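Local structure of DNA mismatch repair protein PMS1 (Saccharomyces cerevisiae, 3H4L) at residues B[302-307]-B[349-354]; B[47-52]-B[169-174]; B[17-22]-B[106-111]; B[151-154]-B[158-161]; B[126-129]-B[133-136]. The protein probably binds ATP through its N-terminal domain and takes part in DNA mismatch repair. All blocks are in the same frame, centred on the assembly; numbering follows the deposited sequence.

Contact 1 (B[302-307]-B[349-354]); sequences NEVYKT and IFKTTL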
# COMPACT_ATOMS: atom_id res chain seq x y z
N ASN B 302 -11.75 25.18 14.93
CA ASN B 302 -11.13 24.72 16.16
C ASN B 302 -11.64 25.39 17.43
O ASN B 302 -12.01 24.72 18.39
CB ASN B 302 -9.61 24.87 16.08
CG ASN B 302 -8.99 23.95 15.05
OD1 ASN B 302 -9.22 22.73 15.07
ND2 ASN B 302 -8.19 24.51 14.16
N GLU B 303 -11.66 26.72 17.44
CA GLU B 303 -12.11 27.44 18.63
C GLU B 303 -13.57 27.13 18.96
O GLU B 303 -13.89 26.75 20.09
CB GLU B 303 -11.90 28.94 18.44
CG GLU B 303 -12.78 29.59 17.40
CD GLU B 303 -12.23 30.92 16.94
OE1 GLU B 303 -12.96 31.65 16.23
OE2 GLU B 303 -11.07 31.23 17.30
N VAL B 304 -14.44 27.30 17.97
CA VAL B 304 -15.87 27.03 18.15
C VAL B 304 -16.10 25.63 18.69
O VAL B 304 -17.03 25.40 19.46
CB VAL B 304 -16.63 27.16 16.82
CG1 VAL B 304 -18.11 26.88 17.03
CG2 VAL B 304 -16.42 28.54 16.23
N TYR B 305 -15.25 24.69 18.29
CA TYR B 305 -15.36 23.30 18.75
C TYR B 305 -14.88 23.14 20.19
O TYR B 305 -15.47 22.39 20.97
CB TYR B 305 -14.56 22.37 17.85
CG TYR B 305 -14.71 20.91 18.20
CD1 TYR B 305 -15.83 20.19 17.79
CD2 TYR B 305 -13.75 20.25 18.97
CE1 TYR B 305 -16.00 18.85 18.14
CE2 TYR B 305 -13.91 18.91 19.33
CZ TYR B 305 -15.03 18.22 18.91
OH TYR B 305 -15.20 16.90 19.27
N LYS B 306 -13.80 23.85 20.53
CA LYS B 306 -13.25 23.79 21.88
C LYS B 306 -14.36 24.07 22.89
O LYS B 306 -14.57 23.31 23.83
CB LYS B 306 -12.13 24.82 22.02
N THR B 307 -15.08 25.16 22.66
CA THR B 307 -16.16 25.56 23.55
C THR B 307 -17.12 24.43 23.89
O THR B 307 -17.84 24.51 24.88
CB THR B 307 -16.97 26.74 22.95
OG1 THR B 307 -17.65 26.30 21.77
CG2 THR B 307 -16.04 27.90 22.60
N ILE B 349 -20.20 34.89 10.41
CA ILE B 349 -21.48 34.24 10.18
C ILE B 349 -21.31 32.73 10.28
O ILE B 349 -22.23 32.01 10.65
CB ILE B 349 -22.06 34.63 8.79
CG1 ILE B 349 -22.49 36.10 8.83
CG2 ILE B 349 -23.22 33.72 8.42
CD1 ILE B 349 -23.28 36.56 7.62
N PHE B 350 -20.11 32.25 9.95
CA PHE B 350 -19.81 30.83 10.03
C PHE B 350 -19.66 30.43 11.50
O PHE B 350 -20.26 29.46 11.96
CB PHE B 350 -18.52 30.52 9.27
CG PHE B 350 -18.10 29.07 9.37
CD1 PHE B 350 -18.79 28.09 8.66
CD2 PHE B 350 -17.06 28.69 10.21
CE1 PHE B 350 -18.46 26.75 8.80
CE2 PHE B 350 -16.72 27.34 10.36
CZ PHE B 350 -17.42 26.37 9.66
N LYS B 351 -18.84 31.20 12.22
CA LYS B 351 -18.57 30.93 13.63
C LYS B 351 -19.85 30.73 14.43
O LYS B 351 -19.97 29.77 15.18
CB LYS B 351 -17.75 32.06 14.23
CG LYS B 351 -17.24 31.78 15.65
CD LYS B 351 -16.57 33.01 16.27
CE LYS B 351 -15.38 33.50 15.44
NZ LYS B 351 -14.70 34.69 16.04
N THR B 352 -20.82 31.63 14.26
CA THR B 352 -22.06 31.51 15.01
C THR B 352 -22.97 30.43 14.42
O THR B 352 -23.67 29.75 15.16
CB THR B 352 -22.84 32.86 15.05
OG1 THR B 352 -23.53 33.08 13.81
CG2 THR B 352 -21.88 34.02 15.31
N THR B 353 -22.94 30.28 13.09
CA THR B 353 -23.77 29.27 12.41
C THR B 353 -23.36 27.86 12.80
O THR B 353 -24.21 26.98 12.96
CB THR B 353 -23.67 29.40 10.87
OG1 THR B 353 -24.34 30.59 10.43
CG2 THR B 353 -24.33 28.20 10.20
N LEU B 354 -22.05 27.64 12.94
CA LEU B 354 -21.55 26.33 13.33
C LEU B 354 -21.86 26.14 14.81
O LEU B 354 -22.43 25.13 15.21
CB LEU B 354 -20.04 26.24 13.09
CG LEU B 354 -19.43 24.89 13.47
CD1 LEU B 354 -19.99 23.82 12.55
CD2 LEU B 354 -17.91 24.95 13.36

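Contact 2 (B[47-52]-B[169-174]); sequences IIFKDY and RQFTKC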
# COMPACT_ATOMS: atom_id res chain seq x y z
N ILE B 47 -2.24 6.20 -9.40
CA ILE B 47 -0.92 6.66 -8.98
C ILE B 47 -0.11 5.47 -8.50
O ILE B 47 -0.52 4.74 -7.60
CB ILE B 47 -1.07 7.67 -7.83
CG1 ILE B 47 -1.97 8.82 -8.27
CG2 ILE B 47 0.28 8.19 -7.41
CD1 ILE B 47 -2.26 9.80 -7.18
N ILE B 48 1.05 5.27 -9.12
CA ILE B 48 1.91 4.17 -8.77
C ILE B 48 3.26 4.67 -8.26
O ILE B 48 3.99 5.35 -8.98
CB ILE B 48 2.09 3.24 -9.99
CG1 ILE B 48 0.74 2.62 -10.35
CG2 ILE B 48 3.08 2.15 -9.69
CD1 ILE B 48 0.79 1.69 -11.55
N PHE B 49 3.58 4.34 -7.02
CA PHE B 49 4.85 4.73 -6.40
C PHE B 49 5.83 3.58 -6.43
O PHE B 49 5.45 2.43 -6.18
CB PHE B 49 4.66 5.10 -4.92
CG PHE B 49 3.91 6.38 -4.68
CD1 PHE B 49 2.53 6.38 -4.61
CD2 PHE B 49 4.59 7.56 -4.51
CE1 PHE B 49 1.85 7.55 -4.37
CE2 PHE B 49 3.91 8.73 -4.27
CZ PHE B 49 2.54 8.73 -4.21
N LYS B 50 7.10 3.87 -6.74
CA LYS B 50 8.11 2.82 -6.69
C LYS B 50 9.01 3.18 -5.52
O LYS B 50 9.56 4.28 -5.44
CB LYS B 50 8.88 2.72 -7.99
CG LYS B 50 8.07 2.03 -9.08
CD LYS B 50 8.95 1.43 -10.19
CE LYS B 50 8.10 0.80 -11.28
NZ LYS B 50 8.92 0.19 -12.37
N ASP B 51 9.11 2.24 -4.58
CA ASP B 51 9.87 2.42 -3.36
C ASP B 51 9.48 3.74 -2.69
O ASP B 51 10.31 4.59 -2.39
CB ASP B 51 11.38 2.37 -3.61
CG ASP B 51 12.19 2.18 -2.32
OD1 ASP B 51 11.69 1.51 -1.38
OD2 ASP B 51 13.32 2.69 -2.23
N TYR B 52 8.17 3.88 -2.46
CA TYR B 52 7.59 5.05 -1.80
C TYR B 52 7.90 6.42 -2.41
O TYR B 52 7.72 7.44 -1.75
CB TYR B 52 7.99 5.03 -0.33
CG TYR B 52 7.23 3.99 0.46
CD1 TYR B 52 5.85 4.10 0.63
CD2 TYR B 52 7.87 2.88 1.01
CE1 TYR B 52 5.12 3.13 1.31
CE2 TYR B 52 7.14 1.89 1.70
CZ TYR B 52 5.77 2.04 1.84
OH TYR B 52 5.02 1.10 2.51
N ARG B 169 7.95 9.47 6.43
CA ARG B 169 7.09 10.56 6.87
C ARG B 169 6.57 11.31 5.65
O ARG B 169 5.38 11.66 5.58
CB ARG B 169 7.86 11.52 7.79
N GLN B 170 7.45 11.53 4.67
CA GLN B 170 7.09 12.24 3.45
C GLN B 170 5.91 11.59 2.75
O GLN B 170 4.98 12.27 2.32
CB GLN B 170 8.27 12.28 2.48
CG GLN B 170 7.97 12.94 1.12
CD GLN B 170 7.72 14.44 1.24
OE1 GLN B 170 6.95 15.01 0.47
NE2 GLN B 170 8.38 15.08 2.19
N PHE B 171 5.95 10.27 2.65
CA PHE B 171 4.89 9.52 1.99
C PHE B 171 3.58 9.77 2.72
O PHE B 171 2.57 10.11 2.10
CB PHE B 171 5.20 8.04 1.99
CG PHE B 171 4.27 7.23 1.13
CD1 PHE B 171 4.36 7.29 -0.25
CD2 PHE B 171 3.34 6.37 1.70
CE1 PHE B 171 3.53 6.52 -1.05
CE2 PHE B 171 2.51 5.60 0.91
CZ PHE B 171 2.60 5.66 -0.47
N THR B 172 3.58 9.59 4.03
CA THR B 172 2.35 9.82 4.77
C THR B 172 1.88 11.25 4.52
O THR B 172 0.68 11.49 4.39
CB THR B 172 2.53 9.61 6.29
OG1 THR B 172 3.14 8.33 6.53
CG2 THR B 172 1.17 9.64 6.99
N LYS B 173 2.81 12.21 4.45
CA LYS B 173 2.38 13.58 4.19
C LYS B 173 1.73 13.62 2.81
O LYS B 173 0.70 14.26 2.60
CB LYS B 173 3.56 14.55 4.20
CG LYS B 173 3.15 15.93 3.71
CD LYS B 173 4.33 16.88 3.51
CE LYS B 173 3.82 18.25 3.09
NZ LYS B 173 4.91 19.18 2.70
N CYS B 174 2.35 12.91 1.87
CA CYS B 174 1.86 12.84 0.52
C CYS B 174 0.54 12.06 0.44
O CYS B 174 -0.29 12.32 -0.43
CB CYS B 174 2.92 12.17 -0.34
SG CYS B 174 2.44 11.95 -2.04

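Contact 3 (B[17-22]-B[106-111]); sequences ITSGQV and CGIAKL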
# COMPACT_ATOMS: atom_id res chain seq x y z
N ILE B 17 18.03 25.21 -9.74
CA ILE B 17 17.70 25.76 -8.43
C ILE B 17 16.27 26.29 -8.38
O ILE B 17 15.53 25.99 -7.44
CB ILE B 17 18.70 26.87 -8.07
CG1 ILE B 17 20.10 26.26 -7.93
CG2 ILE B 17 18.29 27.58 -6.77
CD1 ILE B 17 21.19 27.29 -7.78
N THR B 18 15.87 27.07 -9.39
CA THR B 18 14.53 27.64 -9.43
C THR B 18 13.48 26.54 -9.49
O THR B 18 12.50 26.57 -8.74
CB THR B 18 14.32 28.52 -10.66
OG1 THR B 18 15.38 29.46 -10.76
CG2 THR B 18 12.99 29.27 -10.56
N SER B 19 13.67 25.57 -10.38
CA SER B 19 12.69 24.51 -10.48
C SER B 19 12.65 23.76 -9.14
O SER B 19 11.63 23.20 -8.76
CB SER B 19 12.99 23.59 -11.67
OG SER B 19 14.23 22.93 -11.51
N GLY B 20 13.77 23.79 -8.41
CA GLY B 20 13.83 23.16 -7.11
C GLY B 20 12.97 23.92 -6.11
O GLY B 20 12.50 23.38 -5.12
N GLN B 21 12.75 25.20 -6.37
CA GLN B 21 11.91 26.02 -5.50
C GLN B 21 10.45 25.75 -5.84
O GLN B 21 9.54 26.02 -5.03
CB GLN B 21 12.21 27.51 -5.71
CG GLN B 21 13.53 27.99 -5.12
CD GLN B 21 13.87 29.39 -5.58
OE1 GLN B 21 12.98 30.19 -5.90
NE2 GLN B 21 15.17 29.72 -5.61
N VAL B 22 10.20 25.24 -7.05
CA VAL B 22 8.83 24.95 -7.44
C VAL B 22 8.38 23.58 -6.92
O VAL B 22 7.30 23.45 -6.36
CB VAL B 22 8.66 24.99 -8.96
CG1 VAL B 22 7.28 24.51 -9.33
CG2 VAL B 22 8.87 26.43 -9.45
N CYS B 106 11.20 18.93 -14.95
CA CYS B 106 12.23 18.61 -15.93
C CYS B 106 13.62 18.91 -15.40
O CYS B 106 14.56 18.14 -15.58
CB CYS B 106 12.02 19.44 -17.18
SG CYS B 106 11.09 18.57 -18.37
N GLY B 107 13.73 20.07 -14.75
CA GLY B 107 14.99 20.49 -14.20
C GLY B 107 15.48 19.66 -13.03
O GLY B 107 16.66 19.35 -12.98
N ILE B 108 14.60 19.29 -12.11
CA ILE B 108 15.08 18.51 -10.98
C ILE B 108 14.67 17.04 -10.91
O ILE B 108 14.69 16.44 -9.84
CB ILE B 108 14.76 19.20 -9.63
CG1 ILE B 108 13.28 19.60 -9.56
CG2 ILE B 108 15.66 20.41 -9.46
CD1 ILE B 108 12.33 18.43 -9.49
N ALA B 109 14.31 16.47 -12.06
CA ALA B 109 13.92 15.05 -12.15
C ALA B 109 13.95 14.63 -13.62
O ALA B 109 14.32 15.42 -14.47
CB ALA B 109 12.52 14.86 -11.58
N LYS B 110 13.60 13.38 -13.90
CA LYS B 110 13.56 12.87 -15.28
C LYS B 110 12.08 12.80 -15.61
O LYS B 110 11.35 12.06 -14.95
CB LYS B 110 14.14 11.45 -15.37
CG LYS B 110 15.48 11.23 -14.69
CD LYS B 110 16.65 11.85 -15.45
CE LYS B 110 17.97 11.58 -14.71
NZ LYS B 110 19.20 11.89 -15.52
N LEU B 111 11.63 13.55 -16.61
CA LEU B 111 10.21 13.54 -16.96
C LEU B 111 9.87 12.76 -18.23
O LEU B 111 10.48 12.97 -19.27
CB LEU B 111 9.68 14.97 -17.11
CG LEU B 111 8.17 15.11 -17.38
CD1 LEU B 111 7.39 14.66 -16.13
CD2 LEU B 111 7.82 16.57 -17.73

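Contact 4 (B[151-154]-B[158-161]); sequences QLFH and VRQK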
# COMPACT_ATOMS: atom_id res chain seq x y z
N GLN B 151 13.66 9.40 -10.31
CA GLN B 151 14.93 9.94 -9.84
C GLN B 151 14.75 11.39 -9.37
O GLN B 151 15.50 12.30 -9.75
CB GLN B 151 15.97 9.86 -10.96
CG GLN B 151 16.52 8.46 -11.17
CD GLN B 151 17.43 8.34 -12.39
OE1 GLN B 151 17.93 9.34 -12.91
NE2 GLN B 151 17.66 7.10 -12.84
N LEU B 152 13.74 11.58 -8.52
CA LEU B 152 13.44 12.91 -8.02
C LEU B 152 14.61 13.51 -7.23
O LEU B 152 15.22 12.86 -6.38
CB LEU B 152 12.17 12.85 -7.16
CG LEU B 152 11.61 14.18 -6.64
CD1 LEU B 152 11.24 15.11 -7.79
CD2 LEU B 152 10.40 13.87 -5.79
N PHE B 153 14.91 14.77 -7.53
CA PHE B 153 15.99 15.51 -6.88
C PHE B 153 17.35 14.86 -7.09
O PHE B 153 18.28 15.04 -6.29
CB PHE B 153 15.70 15.68 -5.37
CG PHE B 153 14.35 16.31 -5.07
CD1 PHE B 153 13.89 17.40 -5.80
CD2 PHE B 153 13.54 15.81 -4.06
CE1 PHE B 153 12.63 17.97 -5.55
CE2 PHE B 153 12.29 16.38 -3.79
CZ PHE B 153 11.84 17.46 -4.54
N HIS B 154 17.48 14.13 -8.19
CA HIS B 154 18.73 13.46 -8.51
C HIS B 154 19.90 14.44 -8.67
O HIS B 154 21.06 14.04 -8.61
CB HIS B 154 18.58 12.64 -9.80
CG HIS B 154 18.64 13.46 -11.04
ND1 HIS B 154 19.80 13.64 -11.76
CD2 HIS B 154 17.69 14.20 -11.67
CE1 HIS B 154 19.57 14.45 -12.78
NE2 HIS B 154 18.30 14.81 -12.74
N VAL B 158 21.83 17.30 -1.64
CA VAL B 158 21.38 17.57 -0.29
C VAL B 158 19.91 17.22 -0.10
O VAL B 158 19.57 16.50 0.82
CB VAL B 158 21.61 19.05 0.10
CG1 VAL B 158 21.18 19.28 1.54
CG2 VAL B 158 23.08 19.40 -0.07
N ARG B 159 19.04 17.71 -0.98
CA ARG B 159 17.61 17.42 -0.85
C ARG B 159 17.29 15.93 -1.03
O ARG B 159 16.47 15.38 -0.29
CB ARG B 159 16.79 18.22 -1.86
CG ARG B 159 15.29 18.01 -1.70
CD ARG B 159 14.58 19.33 -1.60
NE ARG B 159 14.51 20.04 -2.87
CZ ARG B 159 14.37 21.36 -2.98
NH1 ARG B 159 14.28 22.11 -1.90
NH2 ARG B 159 14.29 21.92 -4.17
N GLN B 160 17.93 15.30 -2.01
CA GLN B 160 17.72 13.88 -2.27
C GLN B 160 18.08 13.08 -1.03
O GLN B 160 17.32 12.22 -0.59
CB GLN B 160 18.57 13.43 -3.45
CG GLN B 160 18.65 11.94 -3.65
CD GLN B 160 19.66 11.56 -4.72
OE1 GLN B 160 19.32 11.41 -5.89
NE2 GLN B 160 20.92 11.42 -4.32
N LYS B 161 19.24 13.37 -0.46
CA LYS B 161 19.70 12.66 0.73
C LYS B 161 18.68 12.78 1.85
O LYS B 161 18.38 11.79 2.52
CB LYS B 161 21.05 13.23 1.18
CG LYS B 161 21.75 12.43 2.26
CD LYS B 161 23.10 13.07 2.61
CE LYS B 161 23.81 12.34 3.74
NZ LYS B 161 25.06 13.05 4.14

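Contact 5 (B[126-129]-B[133-136]); sequences EYDM and ITSK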
# COMPACT_ATOMS: atom_id res chain seq x y z
N GLU B 126 10.17 11.70 -23.98
CA GLU B 126 11.21 11.80 -22.97
C GLU B 126 11.71 13.24 -23.05
O GLU B 126 12.15 13.67 -24.12
CB GLU B 126 12.37 10.85 -23.29
CG GLU B 126 12.00 9.38 -23.34
CD GLU B 126 11.84 8.76 -21.96
OE1 GLU B 126 11.43 7.58 -21.88
OE2 GLU B 126 12.11 9.45 -20.95
N TYR B 127 11.61 13.98 -21.96
CA TYR B 127 12.09 15.36 -21.97
C TYR B 127 13.36 15.47 -21.15
O TYR B 127 13.45 14.89 -20.06
CB TYR B 127 11.07 16.31 -21.35
CG TYR B 127 9.76 16.40 -22.07
CD1 TYR B 127 8.69 15.58 -21.72
CD2 TYR B 127 9.57 17.34 -23.07
CE1 TYR B 127 7.45 15.72 -22.33
CE2 TYR B 127 8.35 17.49 -23.69
CZ TYR B 127 7.29 16.68 -23.32
OH TYR B 127 6.08 16.85 -23.94
N ASP B 128 14.33 16.22 -21.64
CA ASP B 128 15.55 16.38 -20.88
C ASP B 128 15.33 17.46 -19.81
O ASP B 128 14.23 18.00 -19.65
CB ASP B 128 16.73 16.74 -21.78
CG ASP B 128 16.54 18.05 -22.51
OD1 ASP B 128 15.70 18.86 -22.06
OD2 ASP B 128 17.24 18.28 -23.51
N MET B 129 16.39 17.75 -19.08
CA MET B 129 16.38 18.70 -17.99
C MET B 129 15.87 20.09 -18.37
O MET B 129 15.38 20.85 -17.51
CB MET B 129 17.80 18.82 -17.44
CG MET B 129 17.91 19.74 -16.27
SD MET B 129 19.58 19.79 -15.64
CE MET B 129 19.51 21.35 -14.75
N ILE B 133 12.69 17.50 -26.21
CA ILE B 133 12.33 16.10 -26.41
C ILE B 133 13.50 15.28 -26.91
O ILE B 133 13.83 15.34 -28.09
CB ILE B 133 11.18 15.99 -27.42
CG1 ILE B 133 9.96 16.72 -26.88
CG2 ILE B 133 10.88 14.54 -27.71
CD1 ILE B 133 8.75 16.64 -27.76
N THR B 134 14.12 14.50 -26.02
CA THR B 134 15.26 13.68 -26.42
C THR B 134 14.84 12.45 -27.23
O THR B 134 15.67 11.85 -27.91
CB THR B 134 16.07 13.19 -25.20
OG1 THR B 134 15.17 12.75 -24.18
CG2 THR B 134 16.96 14.31 -24.67
N SER B 135 13.56 12.09 -27.17
CA SER B 135 13.08 10.94 -27.92
C SER B 135 11.56 10.78 -27.89
O SER B 135 10.93 10.83 -26.83
CB SER B 135 13.70 9.65 -27.41
OG SER B 135 12.92 9.09 -26.38
N LYS B 136 11.00 10.58 -29.08
CA LYS B 136 9.56 10.40 -29.28
C LYS B 136 9.37 8.98 -29.83
O LYS B 136 9.86 8.66 -30.91
CB LYS B 136 9.09 11.44 -30.29
CG LYS B 136 7.63 11.40 -30.67
CD LYS B 136 7.38 12.54 -31.65
CE LYS B 136 5.97 12.55 -32.19
NZ LYS B 136 5.77 13.72 -33.12

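Contact 1 (B[302-307]-B[349-354])
V304 carries CG1 opposite its backbone N (chi1 -180°) and CG2 opposite its carbonyl carbon, an arrangement that spreads both methyls against K351 and L354. K351 also has its CG trans to the backbone N; the chain then bends about its CG-CD bond (chi3 -59°), and this bend brings the ammonium group round to E303. The valine thus works as a wedge between two residues that stand about one turn apart on the partner helix. On one side its CG2 presses on CG of K351 at 3.4 Å, a tight methyl-to-methylene approach. On the other its CG1 meets CD2 of L354 more loosely, at 4.2 Å. Between these two, CG1 and CG2 are each 3.9 Å from the backbone O of K351, so the valine also rests against the helix main chain. Toward solvent the pairing turns polar. The extended E303 chain runs roughly at right angles to that of K351, and OE1 forms a salt bridge with NZ at 3.5 Å. OE1 is closer still to CE of K351, 3.1 Å away, so the carboxylate meets the end of the lysine chain from its flank. This long ion pair lies at the exposed margin, outside the V304 contacts. The two helical segments run nearly in the same direction, 29° apart, with 9.9 Å between axes. Around them, F350 reaches back to L297, C300 and C301 of helix 295-306, I349 and T353 lie on strand 229-237, and N302 and Y305 pack on P314.

Contact 2 (B[47-52]-B[169-174])
An aromatic cluster of F49, Y52 and F171 joins strand 44-50 of the ATPase domain, related to those of histidine kinases, gyrase B and HSP90, to helix 167-184, which packs on the sheet. F171 stands in the middle and is used in two different ways. Its edge points into a face of F49 in a T-shaped stack, with CE1 of F171 over the centre of that ring and 3.7 Å from CG of F49; the planes are 80° apart. One of its own faces receives the edge of Y52, whose CD1 sits over the ring centre and comes within 3.5 Å of CG of F171, in a second T-shaped stack with planes at 75°. CG of F171 lies trans to the backbone N (chi1 -170°), and this sends the ring out from the helix between the other two. One turn further along, C174 brings SG to 3.9 Å from CZ of F49, an oblique sulfur-aromatic contact. The cluster reaches the dimer interface: R98 of the second subunit packs on Y52 and F171, and the Y52 side chain is about 5 Å from a bound ANP, probably the one in the second subunit's pocket, lined partly by R98. Edge-to-face geometry sets the slightly positive ring hydrogens of F171 against the pi cloud of F49, and those of Y52 against that of F171. Weak electrostatics probably adds to dispersion and would favour these near-perpendicular orientations.

Contact 3 (B[17-22]-B[106-111])
G107, near the end of helix 101-107, lies close against S19 of helix 11-22: its CA is 3.7 Å from OG of S19, and the two CA atoms are 5.9 Å apart. With no side chain on the glycine, OG of S19 can rest directly on its CA. I108 follows. Its backbone N is also 3.7 Å from OG of S19, but the main contact is made by the side chain, whose CG2 touches the same OG at 3.5 Å and lies 4.0 Å from N of G20. CG1, placed between the backbone N and the carbonyl carbon (chi1 51°), lies 4.0 Å from both OG and O of S19. The hydroxyl is already hydrogen-bonded within its own helix, chiefly to H15 O, with R16 O also within bonding distance, so toward I108 it offers a van der Waals surface. In the GHKL-type ATPase fold this joins the N-terminal helix 11-22 to the C-terminal part of helix 101-107, which starts at A101 and L102 of the nucleotide pocket; the S19 side chain is about 11 Å from a bound ANP. A109 then passes over to the sheet, its methyl on V149. K110 and L111 open strand 110-116, where K110 bonds through its backbone to S150 and the L111 side chain packs on V147, V149 and L102.

Contact 4 (B[151-154]-B[158-161])
A type II beta turn, Q151 to H154, follows strand 144-150 and folds back against helix 157-164, with F153 pointing at R159 and Q160. The turn is closed by H154 N bonding to Q151 O at 3.1 Å, and F153 takes the left-handed backbone conformation (phi 61°) that its third position demands. Its ring is sandwiched. CG of L152 lies over the centre of one face, while R159 covers the opposite face. There CG of R159 makes a CH-pi contact 4.0 Å from the ring centroid, and further along the chain CZ sits 5.0 Å from that centroid in a cation-pi contact. The arginine bends at chi2 and chi3 to follow the ring, yet its guanidinium is tilted 61° to the ring plane and does not lie flat on it. Within the ATPase fold this corner links a sheet strand to the helix after it, and F153 also bonds through its backbone to I108. Beside the ring, Q160 packs its CB on the carbonyl O of F153 at 3.3 Å. The rest of the Q160 side chain extends from there toward H154, where OE1 ends 3.4 Å from its CA.

Contact 5 (B[126-129]-B[133-136])
E126 lies against T134 and S135 in the beta hairpin of strands 121-127 and 133-140, at the edge of the ATPase sheet, where a beta bulge shifts the register by one. Starting from its CB, the glutamate first meets OG1 of T134 at 3.5 Å, with OG of S135 nearly as close. CG comes nearer to S135, 3.2 Å from that same OG. There the chain bends (chi2 -77°) and leads the carboxylate away from the partner strand, so that OE2 bonds to OG of S112 on the other neighbouring strand and OE1 has a long, weak ion pair with K124. The backbone holds the hairpin together. E126 N donates to S135 O at 3.1 Å, lying in the plane of that carbonyl, and these two residues form an antiparallel hydrogen-bonded pair. E126 O gathers more than one partner: T134 N at 2.9 Å, a weak bond from T134 OG1, and a CA-H...O contact from I133 CA. The bulge lies here: E126 pairs with S135 but Y127 with I133, with T134 as the extra residue. Beyond it Y127 faces I133 in a non-hydrogen-bonded pair; OH of Y127 is tied to the backbone O of Y71. The Y127 and I133 side chains run side by side on the face away from E126, and CE2 of Y127 touches CG1 of I133 at 3.7 Å.

In the fold
Contacts 2 to 5 gather in the ATPase part of the chain, whereas contact 1 lies apart, its centre 52 Å from that of contact 5 and 35 Å from that of contact 2. Contacts 3 and 4 have centres 10 Å apart and are joined by I108 O and F153 N, 2.9 Å apart, a probable hydrogen bond. Contact 5 meets contact 3 through L111 O and Y127 N, 3.1 Å apart, a probable hydrogen bond across neighbouring strands. Contact 2 reaches the same sheet as contacts 3 and 5. Two different ANP molecules lie nearby: one about 5 Å from the Y52 side chain, probably bound to the second subunit, and another about 8 Å from the Y127 side chain.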